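PDB 6CC2: cell division control protein 45 cdc45 putative, which probably acts in chromosomal DNA replication, as Cdc45 proteins do within the CMG helicase, and may regulate replication through a conformational switch. Local coordinates for residues 261-269 / 303-313. Residues are numbered along the deposited sequence; the frame is centred on the assembly and turned at random.
With EDO (1,2-ethanediol), chain K.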
ATOM      1  N   LEU A 261      -0.413   7.120  13.075  1.00 15.54           N
ATOM      2  CA  LEU A 261       0.167   6.476  14.244  1.00 15.52           C
ATOM      3  C   LEU A 261       0.137   7.351  15.499  1.00 17.26           C
ATOM      4  O   LEU A 261       0.958   7.180  16.389  1.00 16.69           O
ATOM      5  CB  LEU A 261       1.606   6.021  13.952  1.00 16.21           C
ATOM      6  CG  LEU A 261       1.703   4.857  12.971  1.00 18.77           C
ATOM      7  CD1 LEU A 261       3.181   4.537  12.708  1.00 19.95           C
ATOM      8  CD2 LEU A 261       1.005   3.625  13.492  1.00 20.53           C
ATOM      9  N   LEU A 262      -0.840   8.257  15.588  1.00 18.62           N
ATOM     10  CA  LEU A 262      -0.906   9.204  16.696  1.00 18.48           C
ATOM     11  C   LEU A 262      -0.762   8.523  18.060  1.00 16.67           C
ATOM     12  O   LEU A 262       0.032   8.954  18.892  1.00 16.38           O
ATOM     13  CB  LEU A 262      -2.219   9.976  16.613  1.00 18.29           C
ATOM     14  CG  LEU A 262      -2.523  11.004  17.720  1.00 21.16           C
ATOM     15  CD1 LEU A 262      -1.474  12.096  17.719  1.00 20.76           C
ATOM     16  CD2 LEU A 262      -3.921  11.586  17.577  1.00 24.17           C
ATOM     17  N   ARG A 263      -1.553   7.485  18.329  1.00 16.64           N
ATOM     18  CA  ARG A 263      -1.509   6.843  19.630  1.00 18.61           C
ATOM     19  C   ARG A 263      -0.158   6.218  19.925  1.00 19.21           C
ATOM     20  O   ARG A 263       0.166   5.991  21.088  1.00 19.60           O
ATOM     21  CB  ARG A 263      -2.619   5.795  19.733  1.00 21.12           C
ATOM     22  CG  ARG A 263      -4.006   6.377  19.945  1.00 20.22           C
ATOM     23  CD  ARG A 263      -5.083   5.273  20.018  1.00 21.71           C
ATOM     24  NE  ARG A 263      -5.146   4.571  18.733  1.00 21.06           N
ATOM     25  CZ  ARG A 263      -5.791   5.032  17.669  1.00 22.68           C
ATOM     26  NH1 ARG A 263      -6.474   6.167  17.719  1.00 24.32           N
ATOM     27  NH2 ARG A 263      -5.758   4.342  16.542  1.00 22.45           N
ATOM     28  N   HIS A 264       0.648   5.959  18.899  1.00 17.21           N
ATOM     29  CA  HIS A 264       1.940   5.292  19.042  1.00 18.15           C
ATOM     30  C   HIS A 264       3.096   6.247  18.782  1.00 20.91           C
ATOM     31  O   HIS A 264       4.240   5.823  18.559  1.00 21.20           O
ATOM     32  CB  HIS A 264       1.954   4.090  18.101  1.00 19.68           C
ATOM     33  CG  HIS A 264       0.686   3.309  18.191  1.00 20.30           C
ATOM     34  ND1 HIS A 264       0.360   2.552  19.299  1.00 20.40           N
ATOM     35  CD2 HIS A 264      -0.384   3.244  17.365  1.00 19.12           C
ATOM     36  CE1 HIS A 264      -0.848   2.036  19.126  1.00 20.98           C
ATOM     37  NE2 HIS A 264      -1.326   2.465  17.978  1.00 20.72           N
ATOM     38  N   TRP A 265       2.824   7.535  18.838  1.00 19.89           N
ATOM     39  CA  TRP A 265       3.806   8.558  18.494  1.00 19.09           C
ATOM     40  C   TRP A 265       3.593   9.727  19.444  1.00 18.65           C
ATOM     41  O   TRP A 265       3.292   9.525  20.634  1.00 18.33           O
ATOM     42  CB  TRP A 265       3.638   8.959  17.033  1.00 19.12           C
ATOM     43  CG  TRP A 265       4.836   9.487  16.342  1.00 18.91           C
ATOM     44  CD1 TRP A 265       6.024   9.834  16.884  1.00 18.38           C
ATOM     45  CD2 TRP A 265       4.968   9.677  14.921  1.00 16.99           C
ATOM     46  NE1 TRP A 265       6.898  10.252  15.895  1.00 18.79           N
ATOM     47  CE2 TRP A 265       6.261  10.175  14.685  1.00 18.97           C
ATOM     48  CE3 TRP A 265       4.110   9.485  13.842  1.00 17.91           C
ATOM     49  CZ2 TRP A 265       6.723  10.472  13.409  1.00 20.42           C
ATOM     50  CZ3 TRP A 265       4.570   9.786  12.582  1.00 22.21           C
ATOM     51  CH2 TRP A 265       5.865  10.268  12.377  1.00 20.80           C
ATOM     52  N   THR A 266       3.785  10.945  18.933  1.00 17.99           N
ATOM     53  CA  THR A 266       3.528  12.187  19.654  1.00 18.63           C
ATOM     54  C   THR A 266       2.591  13.040  18.810  1.00 20.10           C
ATOM     55  O   THR A 266       2.563  12.918  17.587  1.00 18.07           O
ATOM     56  CB  THR A 266       4.788  12.997  19.943  1.00 19.10           C
ATOM     57  OG1 THR A 266       5.318  13.543  18.715  1.00 21.68           O
ATOM     58  CG2 THR A 266       5.875  12.154  20.629  1.00 20.74           C
ATOM     59  N   LEU A 267       1.835  13.928  19.465  1.00 20.31           N
ATOM     60  CA  LEU A 267       0.975  14.837  18.709  1.00 20.78           C
ATOM     61  C   LEU A 267       1.794  15.651  17.723  1.00 21.46           C
ATOM     62  O   LEU A 267       1.427  15.789  16.551  1.00 18.71           O
ATOM     63  CB  LEU A 267       0.225  15.755  19.663  1.00 23.56           C
ATOM     64  CG  LEU A 267      -0.506  16.928  18.996  1.00 28.91           C
ATOM     65  CD1 LEU A 267      -1.518  16.437  17.983  1.00 34.58           C
ATOM     66  CD2 LEU A 267      -1.168  17.817  20.062  1.00 33.08           C
ATOM     67  N   TYR A 268       2.923  16.189  18.187  1.00 20.76           N
ATOM     68  CA  TYR A 268       3.743  17.079  17.380  1.00 22.88           C
ATOM     69  C   TYR A 268       4.183  16.410  16.092  1.00 23.87           C
ATOM     70  O   TYR A 268       3.998  16.957  15.002  1.00 22.57           O
ATOM     71  CB  TYR A 268       4.952  17.513  18.207  1.00 24.09           C
ATOM     72  CG  TYR A 268       5.813  18.585  17.600  1.00 26.08           C
ATOM     73  CD1 TYR A 268       5.541  19.931  17.816  1.00 26.78           C
ATOM     74  CD2 TYR A 268       6.908  18.251  16.837  1.00 27.21           C
ATOM     75  CE1 TYR A 268       6.334  20.922  17.283  1.00 29.56           C
ATOM     76  CE2 TYR A 268       7.719  19.244  16.283  1.00 31.11           C
ATOM     77  CZ  TYR A 268       7.421  20.573  16.510  1.00 33.39           C
ATOM     78  OH  TYR A 268       8.208  21.552  15.969  1.00 37.42           O
ATOM     79  N   ASP A 269       4.774  15.221  16.199  1.00 19.07           N
ATOM     80  CA  ASP A 269       5.338  14.576  15.029  1.00 19.40           C
ATOM     81  C   ASP A 269       4.293  13.839  14.209  1.00 21.37           C
ATOM     82  O   ASP A 269       4.410  13.784  12.984  1.00 19.92           O
ATOM     83  CB  ASP A 269       6.443  13.638  15.464  1.00 19.80           C
ATOM     84  CG  ASP A 269       7.786  14.360  15.573  1.00 31.03           C
ATOM     85  OD1 ASP A 269       8.040  15.236  14.724  1.00 35.02           O
ATOM     86  OD2 ASP A 269       8.547  14.080  16.506  1.00 36.86           O
ATOM     87  N   LEU A 303       4.852  22.933  24.003  1.00 29.36           N
ATOM     88  CA  LEU A 303       5.649  21.930  23.298  1.00 29.17           C
ATOM     89  C   LEU A 303       6.026  20.766  24.211  1.00 29.24           C
ATOM     90  O   LEU A 303       6.173  19.632  23.740  1.00 30.02           O
ATOM     91  CB  LEU A 303       6.901  22.575  22.717  1.00 32.29           C
ATOM     92  CG  LEU A 303       6.697  23.498  21.519  1.00 36.65           C
ATOM     93  CD1 LEU A 303       8.061  23.951  20.994  1.00 42.56           C
ATOM     94  CD2 LEU A 303       5.915  22.832  20.398  1.00 39.23           C
ATOM     95  N   SER A 304       6.173  21.011  25.507  1.00 31.92           N
ATOM     96  CA  SER A 304       6.491  19.927  26.433  1.00 37.23           C
ATOM     97  C   SER A 304       5.379  18.886  26.475  1.00 40.10           C
ATOM     98  O   SER A 304       5.639  17.712  26.759  1.00 43.27           O
ATOM     99  CB  SER A 304       6.734  20.487  27.834  1.00 38.48           C
ATOM    100  OG  SER A 304       5.553  21.079  28.335  1.00 41.20           O
ATOM    101  N   GLN A 305       4.143  19.296  26.218  1.00 32.09           N
ATOM    102  CA  GLN A 305       3.029  18.358  26.123  1.00 26.03           C
ATOM    103  C   GLN A 305       2.900  17.773  24.728  1.00 23.76           C
ATOM    104  O   GLN A 305       2.663  16.570  24.578  1.00 25.76           O
ATOM    105  CB  GLN A 305       1.720  19.052  26.527  1.00 26.21           C
ATOM    106  CG  GLN A 305       1.562  19.273  28.045  1.00 33.66           C
ATOM    107  CD  GLN A 305       1.241  17.983  28.798  1.00 37.14           C
ATOM    108  OE1 GLN A 305       0.440  17.163  28.349  1.00 37.36           O
ATOM    109  NE2 GLN A 305       1.866  17.806  29.956  1.00 45.16           N
ATOM    110  N   ALA A 306       3.034  18.606  23.694  1.00 22.92           N
ATOM    111  CA  ALA A 306       2.824  18.127  22.335  1.00 20.81           C
ATOM    112  C   ALA A 306       3.913  17.150  21.910  1.00 21.53           C
ATOM    113  O   ALA A 306       3.685  16.311  21.030  1.00 21.89           O
ATOM    114  CB  ALA A 306       2.785  19.300  21.352  1.00 25.64           C
ATOM    115  N   GLN A 307       5.096  17.254  22.507  1.00 24.35           N
ATOM    116  CA  GLN A 307       6.244  16.458  22.077  1.00 26.11           C
ATOM    117  C   GLN A 307       6.529  15.253  22.974  1.00 27.07           C
ATOM    118  O   GLN A 307       7.483  14.513  22.709  1.00 29.17           O
ATOM    119  CB  GLN A 307       7.484  17.346  21.997  1.00 26.82           C
ATOM    120  CG  GLN A 307       7.409  18.369  20.883  1.00 25.32           C
ATOM    121  CD  GLN A 307       8.651  19.233  20.806  1.00 28.77           C
ATOM    122  OE1 GLN A 307       9.372  19.364  21.779  1.00 31.05           O
ATOM    123  NE2 GLN A 307       8.892  19.821  19.642  1.00 36.95           N
ATOM    124  N   GLN A 308       5.732  15.023  24.000  1.00 26.54           N
ATOM    125  CA  GLN A 308       5.838  13.753  24.702  1.00 28.86           C
ATOM    126  C   GLN A 308       4.903  12.733  24.067  1.00 25.49           C
ATOM    127  O   GLN A 308       4.075  13.053  23.207  1.00 22.06           O
ATOM    128  CB  GLN A 308       5.541  13.912  26.180  1.00 32.62           C
ATOM    129  CG  GLN A 308       4.103  14.223  26.510  1.00 33.48           C
ATOM    130  CD  GLN A 308       3.910  14.388  28.009  1.00 37.10           C
ATOM    131  OE1 GLN A 308       4.074  15.478  28.551  1.00 38.87           O
ATOM    132  NE2 GLN A 308       3.581  13.289  28.686  1.00 32.41           N
ATOM    133  N   SER A 309       5.071  11.467  24.462  1.00 26.38           N
ATOM    134  CA  SER A 309       4.222  10.401  23.942  1.00 25.24           C
ATOM    135  C   SER A 309       2.747  10.769  24.107  1.00 23.45           C
ATOM    136  O   SER A 309       2.328  11.260  25.156  1.00 22.47           O
ATOM    137  CB  SER A 309       4.531   9.098  24.685  1.00 32.08           C
ATOM    138  OG  SER A 309       3.435   8.208  24.629  1.00 46.79           O
ATOM    139  N   TYR A 310       1.970  10.568  23.042  1.00 20.69           N
ATOM    140  CA  TYR A 310       0.547  10.886  23.095  1.00 21.01           C
ATOM    141  C   TYR A 310      -0.151  10.118  24.203  1.00 22.83           C
ATOM    142  O   TYR A 310      -1.091  10.634  24.831  1.00 23.54           O
ATOM    143  CB  TYR A 310      -0.079  10.585  21.742  1.00 21.14           C
ATOM    144  CG  TYR A 310      -1.523  11.037  21.611  1.00 21.95           C
ATOM    145  CD1 TYR A 310      -1.825  12.368  21.367  1.00 24.59           C
ATOM    146  CD2 TYR A 310      -2.562  10.142  21.718  1.00 22.04           C
ATOM    147  CE1 TYR A 310      -3.128  12.780  21.230  1.00 23.84           C
ATOM    148  CE2 TYR A 310      -3.871  10.544  21.575  1.00 24.68           C
ATOM    149  CZ  TYR A 310      -4.140  11.874  21.347  1.00 26.45           C
ATOM    150  OH  TYR A 310      -5.451  12.289  21.218  1.00 33.01           O
ATOM    151  N   LYS A 311       0.306   8.895  24.491  1.00 23.13           N
ATOM    152  CA  LYS A 311      -0.340   8.117  25.543  1.00 26.38           C
ATOM    153  C   LYS A 311      -0.170   8.754  26.919  1.00 29.05           C
ATOM    154  O   LYS A 311      -1.017   8.557  27.792  1.00 32.05           O
ATOM    155  CB  LYS A 311       0.194   6.690  25.553  1.00 29.09           C
ATOM    156  CG  LYS A 311      -0.386   5.854  24.416  1.00 30.53           C
ATOM    157  CD  LYS A 311       0.086   4.405  24.442  1.00 37.76           C
ATOM    158  CE  LYS A 311      -0.570   3.617  23.304  1.00 36.39           C
ATOM    159  NZ  LYS A 311      -0.136   2.192  23.287  1.00 39.92           N
ATOM    160  N   THR A 312       0.902   9.515  27.139  1.00 27.09           N
ATOM    161  CA  THR A 312       1.093  10.156  28.432  1.00 28.36           C
ATOM    162  C   THR A 312       0.715  11.635  28.433  1.00 26.30           C
ATOM    163  O   THR A 312       0.644  12.233  29.505  1.00 28.51           O
ATOM    164  CB  THR A 312       2.544   9.995  28.904  1.00 31.60           C
ATOM    165  OG1 THR A 312       3.437  10.606  27.975  1.00 31.01           O
ATOM    166  CG2 THR A 312       2.893   8.516  29.049  1.00 32.33           C
HETATM  167  N   MSE A 313       0.453  12.221  27.269  1.00 23.33           N
HETATM  168  CA  MSE A 313      -0.049  13.603  27.205  1.00 22.32           C
HETATM  169  C   MSE A 313      -1.370  13.656  27.960  1.00 23.22           C
HETATM  170  O   MSE A 313      -2.180  12.744  27.893  1.00 24.42           O
HETATM  171  CB  MSE A 313      -0.203  14.063  25.763  1.00 21.89           C
HETATM  172  CG  MSE A 313      -0.330  15.565  25.671  1.00 24.23           C
HETATM  173 SE   MSE A 313      -0.403  16.237  23.883  1.00 31.43          SE
HETATM  174  CE  MSE A 313      -2.203  15.667  23.383  1.00 29.57           C
TER
HETATM  175  C1  EDO K 610      -7.654  10.373  18.746  1.00 72.95           C
HETATM  176  O1  EDO K 610      -8.694  10.628  19.697  1.00 75.82           O
HETATM  177  C2  EDO K 610      -6.688   9.340  19.318  1.00 70.22           C
HETATM  178  O2  EDO K 610      -7.409   8.165  19.705  1.00 67.99           O
HETATM  179  O   HOH W   1       2.216   7.391  22.218  1.00 27.70           O
HETATM  180  O   HOH W   2       2.253   2.328  21.356  1.00 37.33           O
HETATM  181  O   HOH W   3       1.670  13.943  22.261  1.00 21.33           O
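Leu262 lies over one face of the Tyr310 ring, its CG 3.8 Å from the ring centroid and only 4° off the normal, a CH-pi contact in which a branched aliphatic side chain spreads both methyls across a flat aromatic surface. CB of Leu267 meets the same ring at its edge. With CG anti to the backbone N, Tyr310 carries its ring toward 261-269 and this leucine pair. Tyr268 receives Gln307 on one face: the two side chains run alongside each other, CG of Gln307 making a CH-pi contact, while the amide, its plane 85° from the ring, stands upright and turns NE2 down onto the pi cloud, 3.5 Å from CZ of Tyr268. At the edge of the Arg263 guanidinium, in its plane, ethanediol O2 accepts from NH1 at 3.0 Å.

Two backbone bonds join the segments. Tyr310 N donates to Trp265 O (2.9 Å) almost straight, at 175° and in the carbonyl plane, and Tyr268 N donates to Ala306 O (2.9 Å). Ordered waters bridge too: water 3 accepts from Leu267 N and donates to Gln308 O; water 1 donates to the carbonyls of Arg263 and Trp265 and accepts from Ser309 OG. Thr266 N-caps helix 267-273, its short hydroxyl side chain accepting from Asp269 N through OG1 at 3.1 Å.

Arg263 donates from NE to Ser351 O and forms salt bridges with Asp256 and Asp356; the Tyr268 hydroxyl bonds to Asp293. Thus the start of helix 267-273 and the turn before it pack against the end of helix 303-306 and the loop beyond; Phe321 of helix 315-331 touches Leu262, Leu267 and Tyr310, while Ile296 of helix 288-298 backs Tyr268 and Ala306.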